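Local coordinates for protein internalin C2 (Listeria monocytogenes serotype 4b str. F2365, PDB 4FHO) that is an internalin-family leucine-rich repeat protein that probably takes part in adhesion to or invasion of host cells, at residues K116-T121 with A132-L137; T126-L131 with S151-L156; T157-L162 with A176-L181; N170-L175 with S195-L200. All coordinates share one frame; numbering follows the deposited sequence.

Interaction 1 (K116-T121 with A132-L137); sequences KTLDLT and AGLSNL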
loop_
_atom_site.group_PDB
_atom_site.type_symbol
_atom_site.label_atom_id
_atom_site.label_comp_id
_atom_site.label_asym_id
_atom_site.label_seq_id
_atom_site.Cartn_x
_atom_site.Cartn_y
_atom_site.Cartn_z
ATOM N N LYS A 116 -3.858 2.093 7.034
ATOM C CA LYS A 116 -4.370 0.747 7.361
ATOM C C LYS A 116 -4.272 -0.232 6.177
ATOM O O LYS A 116 -4.009 -1.403 6.395
ATOM C CB LYS A 116 -5.830 0.812 7.809
ATOM C CG LYS A 116 -6.038 1.447 9.179
ATOM C CD LYS A 116 -7.495 1.869 9.363
ATOM C CE LYS A 116 -8.065 1.559 10.730
ATOM N NZ LYS A 116 -9.545 1.698 10.659
ATOM N N THR A 117 -4.504 0.244 4.961
ATOM C CA THR A 117 -4.453 -0.597 3.740
ATOM C C THR A 117 -3.477 0.042 2.762
ATOM O O THR A 117 -3.636 1.221 2.410
ATOM C CB THR A 117 -5.854 -0.744 3.118
ATOM O OG1 THR A 117 -6.727 -1.411 4.044
ATOM C CG2 THR A 117 -5.838 -1.508 1.750
ATOM N N LEU A 118 -2.465 -0.725 2.348
ATOM C CA LEU A 118 -1.423 -0.244 1.450
ATOM C C LEU A 118 -1.202 -1.235 0.315
ATOM O O LEU A 118 -0.921 -2.400 0.575
ATOM C CB LEU A 118 -0.123 -0.044 2.234
ATOM C CG LEU A 118 1.105 0.454 1.488
ATOM C CD1 LEU A 118 0.755 1.736 0.755
ATOM C CD2 LEU A 118 2.257 0.698 2.465
ATOM N N ASP A 119 -1.357 -0.783 -0.923
ATOM C CA ASP A 119 -1.119 -1.628 -2.107
ATOM C C ASP A 119 0.076 -1.110 -2.901
ATOM O O ASP A 119 -0.018 -0.080 -3.583
ATOM C CB ASP A 119 -2.365 -1.714 -2.978
ATOM C CG ASP A 119 -2.253 -2.748 -4.103
ATOM O OD1 ASP A 119 -1.169 -3.310 -4.390
ATOM O OD2 ASP A 119 -3.288 -2.998 -4.728
ATOM N N LEU A 120 1.167 -1.876 -2.846
ATOM C CA LEU A 120 2.409 -1.580 -3.561
ATOM C C LEU A 120 2.773 -2.667 -4.592
ATOM O O LEU A 120 3.946 -2.828 -4.960
ATOM C CB LEU A 120 3.550 -1.341 -2.559
ATOM C CG LEU A 120 3.360 -0.172 -1.594
ATOM C CD1 LEU A 120 4.442 -0.262 -0.525
ATOM C CD2 LEU A 120 3.354 1.185 -2.311
ATOM N N THR A 121 1.744 -3.362 -5.102
ATOM C CA THR A 121 1.886 -4.346 -6.180
ATOM C C THR A 121 2.547 -3.731 -7.423
ATOM O O THR A 121 2.142 -2.686 -7.841
ATOM C CB THR A 121 0.516 -4.948 -6.557
ATOM O OG1 THR A 121 -0.098 -5.519 -5.376
ATOM C CG2 THR A 121 0.665 -6.003 -7.667
ATOM N N ALA A 132 8.368 0.109 8.207
ATOM C CA ALA A 132 8.479 -0.322 9.629
ATOM C C ALA A 132 7.731 0.526 10.665
ATOM O O ALA A 132 7.321 -0.006 11.696
ATOM C CB ALA A 132 9.938 -0.470 10.042
ATOM N N GLY A 133 7.538 1.814 10.369
ATOM C CA GLY A 133 6.771 2.741 11.229
ATOM C C GLY A 133 5.255 2.776 11.042
ATOM O O GLY A 133 4.547 3.478 11.785
ATOM N N LEU A 134 4.758 2.026 10.061
ATOM C CA LEU A 134 3.326 2.000 9.709
ATOM C C LEU A 134 2.614 0.968 10.582
ATOM O O LEU A 134 2.116 -0.060 10.102
ATOM C CB LEU A 134 3.154 1.725 8.219
ATOM C CG LEU A 134 3.927 2.640 7.269
ATOM C CD1 LEU A 134 3.475 2.391 5.834
ATOM C CD2 LEU A 134 3.787 4.109 7.619
ATOM N N SER A 135 2.558 1.293 11.869
ATOM C CA SER A 135 2.114 0.367 12.931
ATOM C C SER A 135 0.616 0.038 12.885
ATOM O O SER A 135 0.202 -0.963 13.466
ATOM C CB SER A 135 2.470 0.916 14.322
ATOM O OG SER A 135 1.870 2.185 14.533
ATOM N N ASN A 136 -0.179 0.874 12.210
ATOM C CA ASN A 136 -1.616 0.603 11.993
ATOM C C ASN A 136 -1.958 -0.236 10.753
ATOM O O ASN A 136 -3.131 -0.476 10.506
ATOM C CB ASN A 136 -2.407 1.923 12.000
ATOM C CG ASN A 136 -2.392 2.595 13.362
ATOM O OD1 ASN A 136 -2.715 1.982 14.372
ATOM N ND2 ASN A 136 -2.013 3.862 13.387
ATOM N N LEU A 137 -0.952 -0.716 10.019
ATOM C CA LEU A 137 -1.178 -1.432 8.750
ATOM C C LEU A 137 -1.868 -2.786 9.038
ATOM O O LEU A 137 -1.440 -3.552 9.920
ATOM C CB LEU A 137 0.146 -1.599 7.991
ATOM C CG LEU A 137 0.367 -1.755 6.489
ATOM C CD1 LEU A 137 -0.489 -0.826 5.634
ATOM C CD2 LEU A 137 1.855 -1.507 6.248
#

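Interaction 2 (T126-L131 with S151-L156); sequences TDVTPL and SPLAGL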
loop_
_atom_site.group_PDB
_atom_site.type_symbol
_atom_site.label_atom_id
_atom_site.label_comp_id
_atom_site.label_asym_id
_atom_site.label_seq_id
_atom_site.Cartn_x
_atom_site.Cartn_y
_atom_site.Cartn_z
ATOM N N THR A 126 12.507 -2.780 -4.245
ATOM C CA THR A 126 13.375 -3.856 -3.748
ATOM C C THR A 126 13.431 -3.934 -2.221
ATOM O O THR A 126 13.930 -4.906 -1.699
ATOM C CB THR A 126 14.808 -3.693 -4.308
ATOM O OG1 THR A 126 15.386 -2.483 -3.811
ATOM C CG2 THR A 126 14.781 -3.623 -5.846
ATOM N N ASP A 127 12.893 -2.938 -1.524
ATOM C CA ASP A 127 13.194 -2.670 -0.121
ATOM C C ASP A 127 11.916 -2.137 0.546
ATOM O O ASP A 127 11.328 -1.191 0.045
ATOM C CB ASP A 127 14.310 -1.596 -0.099
ATOM C CG ASP A 127 14.869 -1.317 1.281
ATOM O OD1 ASP A 127 14.615 -2.078 2.235
ATOM O OD2 ASP A 127 15.624 -0.327 1.395
ATOM N N VAL A 128 11.512 -2.714 1.671
ATOM C CA VAL A 128 10.310 -2.255 2.441
ATOM C C VAL A 128 10.665 -1.627 3.814
ATOM O O VAL A 128 9.789 -1.399 4.660
ATOM C CB VAL A 128 9.243 -3.374 2.572
ATOM C CG1 VAL A 128 8.641 -3.679 1.204
ATOM C CG2 VAL A 128 9.806 -4.620 3.232
ATOM N N THR A 129 11.929 -1.253 3.986
ATOM C CA THR A 129 12.394 -0.585 5.202
ATOM C C THR A 129 11.546 0.631 5.647
ATOM O O THR A 129 11.224 0.731 6.837
ATOM C CB THR A 129 13.895 -0.221 5.130
ATOM O OG1 THR A 129 14.661 -1.353 4.716
ATOM C CG2 THR A 129 14.405 0.114 6.505
ATOM N N PRO A 130 11.105 1.498 4.706
ATOM C CA PRO A 130 10.219 2.612 5.089
ATOM C C PRO A 130 8.860 2.241 5.698
ATOM O O PRO A 130 8.243 3.086 6.331
ATOM C CB PRO A 130 10.023 3.360 3.762
ATOM C CG PRO A 130 11.285 3.088 3.010
ATOM C CD PRO A 130 11.473 1.618 3.283
ATOM N N LEU A 131 8.410 1.003 5.537
ATOM C CA LEU A 131 7.125 0.577 6.103
ATOM C C LEU A 131 7.175 0.265 7.614
ATOM O O LEU A 131 6.116 0.189 8.243
ATOM C CB LEU A 131 6.553 -0.626 5.312
ATOM C CG LEU A 131 6.513 -0.533 3.774
ATOM C CD1 LEU A 131 5.666 -1.668 3.185
ATOM C CD2 LEU A 131 6.007 0.814 3.270
ATOM N N SER A 151 12.347 -8.312 7.158
ATOM C CA SER A 151 12.662 -7.814 8.523
ATOM C C SER A 151 11.878 -6.559 8.965
ATOM O O SER A 151 11.371 -6.539 10.087
ATOM C CB SER A 151 14.172 -7.584 8.716
ATOM O OG SER A 151 14.835 -8.830 8.685
ATOM N N PRO A 152 11.719 -5.553 8.073
ATOM C CA PRO A 152 10.951 -4.357 8.434
ATOM C C PRO A 152 9.476 -4.539 8.772
ATOM O O PRO A 152 8.915 -3.641 9.380
ATOM C CB PRO A 152 11.098 -3.469 7.192
ATOM C CG PRO A 152 12.406 -3.880 6.621
ATOM C CD PRO A 152 12.342 -5.367 6.751
ATOM N N LEU A 153 8.860 -5.662 8.380
ATOM C CA LEU A 153 7.473 -5.976 8.749
ATOM C C LEU A 153 7.252 -6.542 10.154
ATOM O O LEU A 153 6.103 -6.600 10.600
ATOM C CB LEU A 153 6.844 -6.959 7.741
ATOM C CG LEU A 153 6.955 -6.678 6.247
ATOM C CD1 LEU A 153 6.117 -7.696 5.480
ATOM C CD2 LEU A 153 6.524 -5.255 5.926
ATOM N N ALA A 154 8.322 -6.936 10.857
ATOM C CA ALA A 154 8.225 -7.661 12.136
ATOM C C ALA A 154 7.405 -6.970 13.228
ATOM O O ALA A 154 6.707 -7.637 13.993
ATOM C CB ALA A 154 9.616 -8.013 12.670
ATOM N N GLY A 155 7.479 -5.644 13.274
ATOM C CA GLY A 155 6.682 -4.841 14.193
ATOM C C GLY A 155 5.273 -4.491 13.741
ATOM O O GLY A 155 4.552 -3.844 14.498
ATOM N N LEU A 156 4.858 -4.924 12.542
ATOM C CA LEU A 156 3.518 -4.619 12.015
ATOM C C LEU A 156 2.504 -5.639 12.542
ATOM O O LEU A 156 1.935 -6.459 11.797
ATOM C CB LEU A 156 3.535 -4.550 10.489
ATOM C CG LEU A 156 4.540 -3.565 9.872
ATOM C CD1 LEU A 156 4.375 -3.490 8.366
ATOM C CD2 LEU A 156 4.451 -2.172 10.483
#

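Interaction 3 (T157-L162 with A176-L181); sequences TNLQYL and ANLSKL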
loop_
_atom_site.group_PDB
_atom_site.type_symbol
_atom_site.label_atom_id
_atom_site.label_comp_id
_atom_site.label_asym_id
_atom_site.label_seq_id
_atom_site.Cartn_x
_atom_site.Cartn_y
_atom_site.Cartn_z
ATOM N N THR A 157 2.257 -5.528 13.846
ATOM C CA THR A 157 1.472 -6.509 14.607
ATOM C C THR A 157 -0.037 -6.431 14.385
ATOM O O THR A 157 -0.753 -7.324 14.827
ATOM C CB THR A 157 1.747 -6.376 16.124
ATOM O OG1 THR A 157 1.437 -5.042 16.536
ATOM C CG2 THR A 157 3.205 -6.677 16.447
ATOM N N ASN A 158 -0.528 -5.392 13.707
ATOM C CA ASN A 158 -1.945 -5.336 13.261
ATOM C C ASN A 158 -2.252 -5.990 11.900
ATOM O O ASN A 158 -3.410 -5.978 11.470
ATOM C CB ASN A 158 -2.458 -3.887 13.317
ATOM C CG ASN A 158 -2.511 -3.346 14.744
ATOM O OD1 ASN A 158 -3.119 -3.954 15.621
ATOM N ND2 ASN A 158 -1.881 -2.202 14.976
ATOM N N LEU A 159 -1.248 -6.576 11.241
ATOM C CA LEU A 159 -1.434 -7.146 9.894
ATOM C C LEU A 159 -2.368 -8.372 9.936
ATOM O O LEU A 159 -2.122 -9.309 10.693
ATOM C CB LEU A 159 -0.093 -7.514 9.224
ATOM C CG LEU A 159 0.717 -6.387 8.555
ATOM C CD1 LEU A 159 2.095 -6.863 8.131
ATOM C CD2 LEU A 159 -0.010 -5.792 7.364
ATOM N N GLN A 160 -3.451 -8.304 9.164
ATOM C CA GLN A 160 -4.395 -9.416 8.930
ATOM C C GLN A 160 -4.179 -10.095 7.572
ATOM O O GLN A 160 -4.414 -11.297 7.441
ATOM C CB GLN A 160 -5.840 -8.895 8.978
ATOM C CG GLN A 160 -6.241 -8.293 10.326
ATOM C CD GLN A 160 -7.665 -7.757 10.339
ATOM O OE1 GLN A 160 -8.564 -8.327 9.718
ATOM N NE2 GLN A 160 -7.874 -6.654 11.049
ATOM N N TYR A 161 -3.779 -9.320 6.566
ATOM C CA TYR A 161 -3.617 -9.792 5.175
ATOM C C TYR A 161 -2.266 -9.332 4.667
ATOM O O TYR A 161 -2.014 -8.123 4.608
ATOM C CB TYR A 161 -4.742 -9.225 4.314
ATOM C CG TYR A 161 -4.812 -9.746 2.893
ATOM C CD1 TYR A 161 -3.945 -9.260 1.912
ATOM C CD2 TYR A 161 -5.769 -10.692 2.510
ATOM C CE1 TYR A 161 -4.003 -9.721 0.603
ATOM C CE2 TYR A 161 -5.840 -11.149 1.188
ATOM C CZ TYR A 161 -4.945 -10.660 0.246
ATOM O OH TYR A 161 -4.968 -11.078 -1.064
ATOM N N LEU A 162 -1.409 -10.287 4.301
ATOM C CA LEU A 162 -0.087 -9.997 3.726
ATOM C C LEU A 162 0.066 -10.766 2.423
ATOM O O LEU A 162 -0.013 -11.987 2.419
ATOM C CB LEU A 162 1.043 -10.370 4.689
ATOM C CG LEU A 162 2.504 -10.167 4.233
ATOM C CD1 LEU A 162 2.782 -8.725 3.788
ATOM C CD2 LEU A 162 3.502 -10.580 5.307
ATOM N N ALA A 176 6.851 -14.134 12.400
ATOM C CA ALA A 176 6.563 -14.929 13.615
ATOM C C ALA A 176 5.641 -14.278 14.654
ATOM O O ALA A 176 4.899 -14.985 15.331
ATOM C CB ALA A 176 7.863 -15.357 14.291
ATOM N N ASN A 177 5.696 -12.949 14.773
ATOM C CA ASN A 177 4.894 -12.183 15.755
ATOM C C ASN A 177 3.616 -11.536 15.178
ATOM O O ASN A 177 2.911 -10.844 15.914
ATOM C CB ASN A 177 5.779 -11.071 16.385
ATOM C CG ASN A 177 5.439 -10.747 17.847
ATOM O OD1 ASN A 177 4.483 -11.257 18.444
ATOM N ND2 ASN A 177 6.228 -9.847 18.417
ATOM N N LEU A 178 3.318 -11.759 13.893
ATOM C CA LEU A 178 2.122 -11.186 13.249
ATOM C C LEU A 178 0.921 -12.107 13.508
ATOM O O LEU A 178 0.408 -12.758 12.605
ATOM C CB LEU A 178 2.358 -10.943 11.749
ATOM C CG LEU A 178 3.650 -10.236 11.339
ATOM C CD1 LEU A 178 3.610 -9.901 9.857
ATOM C CD2 LEU A 178 3.914 -9.004 12.193
ATOM N N SER A 179 0.483 -12.126 14.765
ATOM C CA SER A 179 -0.494 -13.110 15.268
ATOM C C SER A 179 -1.928 -12.898 14.782
ATOM O O SER A 179 -2.748 -13.809 14.907
ATOM C CB SER A 179 -0.464 -13.172 16.802
ATOM O OG SER A 179 -0.800 -11.923 17.378
ATOM N N LYS A 180 -2.235 -11.725 14.221
ATOM C CA LYS A 180 -3.555 -11.482 13.607
ATOM C C LYS A 180 -3.697 -11.954 12.154
ATOM O O LYS A 180 -4.806 -11.875 11.611
ATOM C CB LYS A 180 -3.938 -10.002 13.731
ATOM C CG LYS A 180 -4.029 -9.510 15.167
ATOM C CD LYS A 180 -4.523 -8.077 15.206
ATOM C CE LYS A 180 -4.522 -7.519 16.614
ATOM N NZ LYS A 180 -4.787 -6.054 16.577
ATOM N N LEU A 181 -2.618 -12.440 11.523
ATOM C CA LEU A 181 -2.667 -12.826 10.096
ATOM C C LEU A 181 -3.640 -13.973 9.820
ATOM O O LEU A 181 -3.500 -15.057 10.404
ATOM C CB LEU A 181 -1.296 -13.241 9.535
ATOM C CG LEU A 181 -0.290 -12.193 9.077
ATOM C CD1 LEU A 181 0.950 -12.913 8.583
ATOM C CD2 LEU A 181 -0.851 -11.271 8.002
HETATM O O HOH W 1 -0.696 -9.436 13.135
#

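Interaction 4 (N170-L175 with S195-L200); sequences NDLTPL and SPLASL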
loop_
_atom_site.group_PDB
_atom_site.type_symbol
_atom_site.label_atom_id
_atom_site.label_comp_id
_atom_site.label_asym_id
_atom_site.label_seq_id
_atom_site.Cartn_x
_atom_site.Cartn_y
_atom_site.Cartn_z
ATOM N N ASN A 170 13.258 -15.309 1.056
ATOM C CA ASN A 170 13.789 -16.620 1.512
ATOM C C ASN A 170 13.664 -16.930 3.003
ATOM O O ASN A 170 14.067 -18.018 3.432
ATOM C CB ASN A 170 15.253 -16.811 1.038
ATOM C CG ASN A 170 16.252 -15.939 1.789
ATOM O OD1 ASN A 170 16.702 -14.926 1.286
ATOM N ND2 ASN A 170 16.634 -16.367 2.985
ATOM N N ASP A 171 13.121 -15.996 3.783
ATOM C CA ASP A 171 13.076 -16.116 5.239
ATOM C C ASP A 171 11.738 -15.550 5.720
ATOM O O ASP A 171 11.470 -14.374 5.520
ATOM C CB ASP A 171 14.275 -15.342 5.833
ATOM C CG ASP A 171 14.581 -15.705 7.283
ATOM O OD1 ASP A 171 13.745 -16.321 7.983
ATOM O OD2 ASP A 171 15.692 -15.361 7.729
ATOM N N LEU A 172 10.909 -16.392 6.334
ATOM C CA LEU A 172 9.622 -15.964 6.912
ATOM C C LEU A 172 9.683 -15.672 8.417
ATOM O O LEU A 172 8.658 -15.358 9.032
ATOM C CB LEU A 172 8.539 -17.002 6.611
ATOM C CG LEU A 172 8.181 -17.257 5.140
ATOM C CD1 LEU A 172 7.087 -18.316 5.067
ATOM C CD2 LEU A 172 7.749 -15.982 4.416
ATOM N N THR A 173 10.877 -15.752 9.007
ATOM C CA THR A 173 11.089 -15.448 10.428
ATOM C C THR A 173 10.531 -14.090 10.892
ATOM O O THR A 173 9.914 -14.045 11.955
ATOM C CB THR A 173 12.575 -15.615 10.823
ATOM O OG1 THR A 173 12.974 -16.958 10.521
ATOM C CG2 THR A 173 12.796 -15.344 12.312
ATOM N N PRO A 174 10.636 -13.019 10.063
ATOM C CA PRO A 174 9.992 -11.744 10.440
ATOM C C PRO A 174 8.472 -11.780 10.641
ATOM O O PRO A 174 7.940 -10.892 11.282
ATOM C CB PRO A 174 10.357 -10.813 9.280
ATOM C CG PRO A 174 11.648 -11.351 8.785
ATOM C CD PRO A 174 11.465 -12.839 8.858
ATOM N N LEU A 175 7.795 -12.803 10.121
ATOM C CA LEU A 175 6.347 -12.958 10.280
ATOM C C LEU A 175 5.903 -13.631 11.591
ATOM O O LEU A 175 4.702 -13.652 11.861
ATOM C CB LEU A 175 5.762 -13.721 9.078
ATOM C CG LEU A 175 6.144 -13.244 7.674
ATOM C CD1 LEU A 175 5.348 -14.048 6.647
ATOM C CD2 LEU A 175 5.920 -11.742 7.503
ATOM N N SER A 195 8.643 -22.970 9.302
ATOM C CA SER A 195 8.559 -23.042 10.776
ATOM C C SER A 195 7.928 -21.821 11.446
ATOM O O SER A 195 7.106 -22.006 12.342
ATOM C CB SER A 195 9.928 -23.338 11.411
ATOM O OG SER A 195 10.385 -24.614 11.010
ATOM N N PRO A 196 8.258 -20.587 10.985
ATOM C CA PRO A 196 7.599 -19.385 11.529
ATOM C C PRO A 196 6.072 -19.368 11.541
ATOM O O PRO A 196 5.493 -18.732 12.418
ATOM C CB PRO A 196 8.126 -18.268 10.623
ATOM C CG PRO A 196 9.501 -18.712 10.306
ATOM C CD PRO A 196 9.415 -20.202 10.144
ATOM N N LEU A 197 5.441 -20.060 10.591
ATOM C CA LEU A 197 3.980 -20.063 10.451
ATOM C C LEU A 197 3.262 -20.808 11.581
ATOM O O LEU A 197 2.085 -20.550 11.811
ATOM C CB LEU A 197 3.557 -20.601 9.064
ATOM C CG LEU A 197 4.182 -19.949 7.802
ATOM C CD1 LEU A 197 3.472 -20.430 6.544
ATOM C CD2 LEU A 197 4.205 -18.426 7.838
ATOM N N ALA A 198 3.968 -21.681 12.311
ATOM C CA ALA A 198 3.396 -22.400 13.477
ATOM C C ALA A 198 2.917 -21.500 14.630
ATOM O O ALA A 198 2.015 -21.897 15.373
ATOM C CB ALA A 198 4.389 -23.426 14.015
ATOM N N SER A 199 3.516 -20.311 14.771
ATOM C CA SER A 199 3.084 -19.304 15.760
ATOM C C SER A 199 2.039 -18.299 15.211
ATOM O O SER A 199 1.785 -17.277 15.855
ATOM C CB SER A 199 4.317 -18.565 16.327
ATOM O OG SER A 199 4.960 -17.795 15.336
ATOM N N LEU A 200 1.440 -18.592 14.048
ATOM C CA LEU A 200 0.363 -17.783 13.455
ATOM C C LEU A 200 -0.945 -18.593 13.506
ATOM O O LEU A 200 -1.319 -19.234 12.511
ATOM C CB LEU A 200 0.742 -17.378 12.021
ATOM C CG LEU A 200 2.070 -16.627 11.861
ATOM C CD1 LEU A 200 2.329 -16.286 10.401
ATOM C CD2 LEU A 200 2.112 -15.365 12.704
#

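Interaction 1 (K116-T121 with A132-L137)
Lys-116 lies against the peptide between Asn-136 and Leu-137. Its CA is 3.6 Å from Asn-136 O, and the CA-H points towards that oxygen at 158°. Lys-116 CG, anti to its own carbonyl carbon (chi1 -71°), comes within 3.7 Å of the same Asn-136 O. Beyond it the lysine chain bends and leads away. Lys-116 O meets a methyl, Leu-137 CD1, at 3.6 Å. Thr-117 turns its side chain away from the loop, onto Val-139 of the next strand. Leu-118 points at the loop and carries the strand's apolar contacts with it. Its CB touches Leu-137 CD1 at 3.5 Å. Its CD2 reaches Leu-134 CD1 at 4.0 Å, with the two side chains at about a right angle. Further along, Asp-119 forms an Asx turn: its OD1 accepts from Thr-121 N and also, at 2.6 Å, from Thr-121 OG1. On the loop side, a type I turn from Leu-134 to Leu-137 brings Leu-137 up to the strand, and Asn-136 ND2 is held by Gln-113 O. The segments share no hydrogen bond. The backbone of Lys-116 pairs instead with Thr-94, Gln-138 and Val-139. Leucine methyls and one C-H...O contact therefore carry the meeting of strand 117-119 with the loop that leads to strand 139-141, while backbone pairing is made with other parts of the chain.

Interaction 2 (T126-L131 with S151-L156)
Two successive 3-10 turns of the leucine-rich repeat stack meet here, with Pro-152 of one set against Val-128 and Thr-129 at the start of the other. They lie in the loops between strands of the parallel sheet. The proline ring does much of the touching. Its CB is 3.5 Å from Val-128 O, and its CG is 3.6 Å from Thr-129 CA. Thr-129 OG1 stands 3.9 Å from Pro-152 CG, on the solvent side. Deeper in, Val-128 CG2 reaches Leu-153 CD2 at 4.3 Å. At the far end Leu-156 brings CD2 to 3.7 Å from Leu-131 O. Each turn is closed by its own bonds. Val-128 O accepts from Leu-131 N at 2.9 Å, and Ser-151 O from Ala-154 N. Thr-129 OG1 is anti to its carbonyl carbon (chi1 -50°) and bonds Asp-127 OD1 at 2.6 Å, on the syn side of the carboxylate; the bond from Thr-129 N to that oxygen is weak. Val-128 O, which faces Pro-152 CB, thus has its donor within its own turn and needs none from the proline. The two turns meet by van der Waals contact, with no hydrogen bond between the segments.

Interaction 3 (T157-L162 with A176-L181)
Leu-181 and Leu-178 form the tight half of this contact, against Leu-159 and Leu-162. Leu-181 CD2 touches both leucines of the other segment, 4.0 Å from Leu-159 CB and 3.9 Å from Leu-162 CB, and lies over the backbone at Leu-159 and Gln-160. Leu-159 and Leu-178 lie side by side, pointing the same way, and their CD1 methyls meet at 3.8 Å. The backbones also come close: Leu-181 CA is 3.5 Å from Gln-160 O in a C-H...O contact. Leu-181 N passes near Leu-159 O at a poor angle and bonds instead to Leu-178 O, closing a type I turn.

The solvent side is formed by exposed Thr-157, Gln-160 and Lys-180, and a water mediates part of it. Lys-180 is fully extended, with CG anti to its carbonyl carbon (chi1 -60°), and runs alongside Asn-158. Its NZ donates to Asn-158 OD1 at 2.8 Å, in the plane of the amide and with a C=O...N angle of 153°. The other end of that amide, ND2, is bonded to Ser-135 O, so both ends of the group are held. Beside the base of the lysine chain the water donates to Thr-157 O at 2.7 Å and to Leu-159 O at 2.8 Å, and accepts from Lys-180 N at 3.0 Å. It thus satisfies main-chain atoms that the two segments do not pair directly.

Strand 161-163 lies between strands 139-141 and 183-185 of the parallel sheet. Leu-162 packs inward on Leu-140 and Leu-184, while the Tyr-161 ring meets Tyr-141 at the outer face.

Interaction 4 (N170-L175 with S195-L200)
Asp-171 OD1 is gripped twice by Thr-173, the residue that meets Pro-196 across the contact. Thr-173 OG1 donates to the syn lone pair of Asp-171 OD1 at 2.7 Å. Thr-173 N reaches the same Asp-171 OD1 at 3.1 Å from above the carboxylate, 38° out of its plane. This is an Asx turn, and it sets the start of 3-10 segment 173-175. Pro-196 packs against that start. Its CG is 3.5 Å from Thr-173 N, and its CB is 3.4 Å from Leu-172 O. That oxygen already accepts from Leu-175 N within its own turn. Thr-173 OG1 flanks the ring at its exposed side. Inside, Leu-172 CD1 touches Leu-197 CD2 at 4.0 Å, the two chains crossing at a slant. Leu-200 has CG anti to its carbonyl carbon (chi1 -56°) and presses CD2 to 3.2 Å from Leu-175 O, a tight approach. Leu-175 and Leu-197 both rest on Leu-184 of the sheet. No hydrogen bond crosses: leucines meet inside, and Pro-196 and Leu-200 lie against backbone polar atoms. The carboxylate shapes its own turn at the surface. Its two donors, one N-H and one O-H, would be expected to favour the charged form.

The four contacts alternate between two kinds. Interactions 1 and 3 join a strand and its approach to the loop that follows it. Interactions 2 and 4 join 3-10 turns of successive loops. The latter are largely buried and hold by van der Waals fit with no hydrogen bond across; the former are partly exposed. Interaction 3 buries about twice the area of the others and alone adds a lysine-amide bond and a bridging water; interaction 1 rests mainly on leucines and a C-H...O contact. They merge in the core: Leu-118 touches Leu-131, Leu-153 touches Leu-162, and Leu-162 touches Leu-175. Nearer the surface, Asn-158 of interaction 3 reaches the loop of interaction 1.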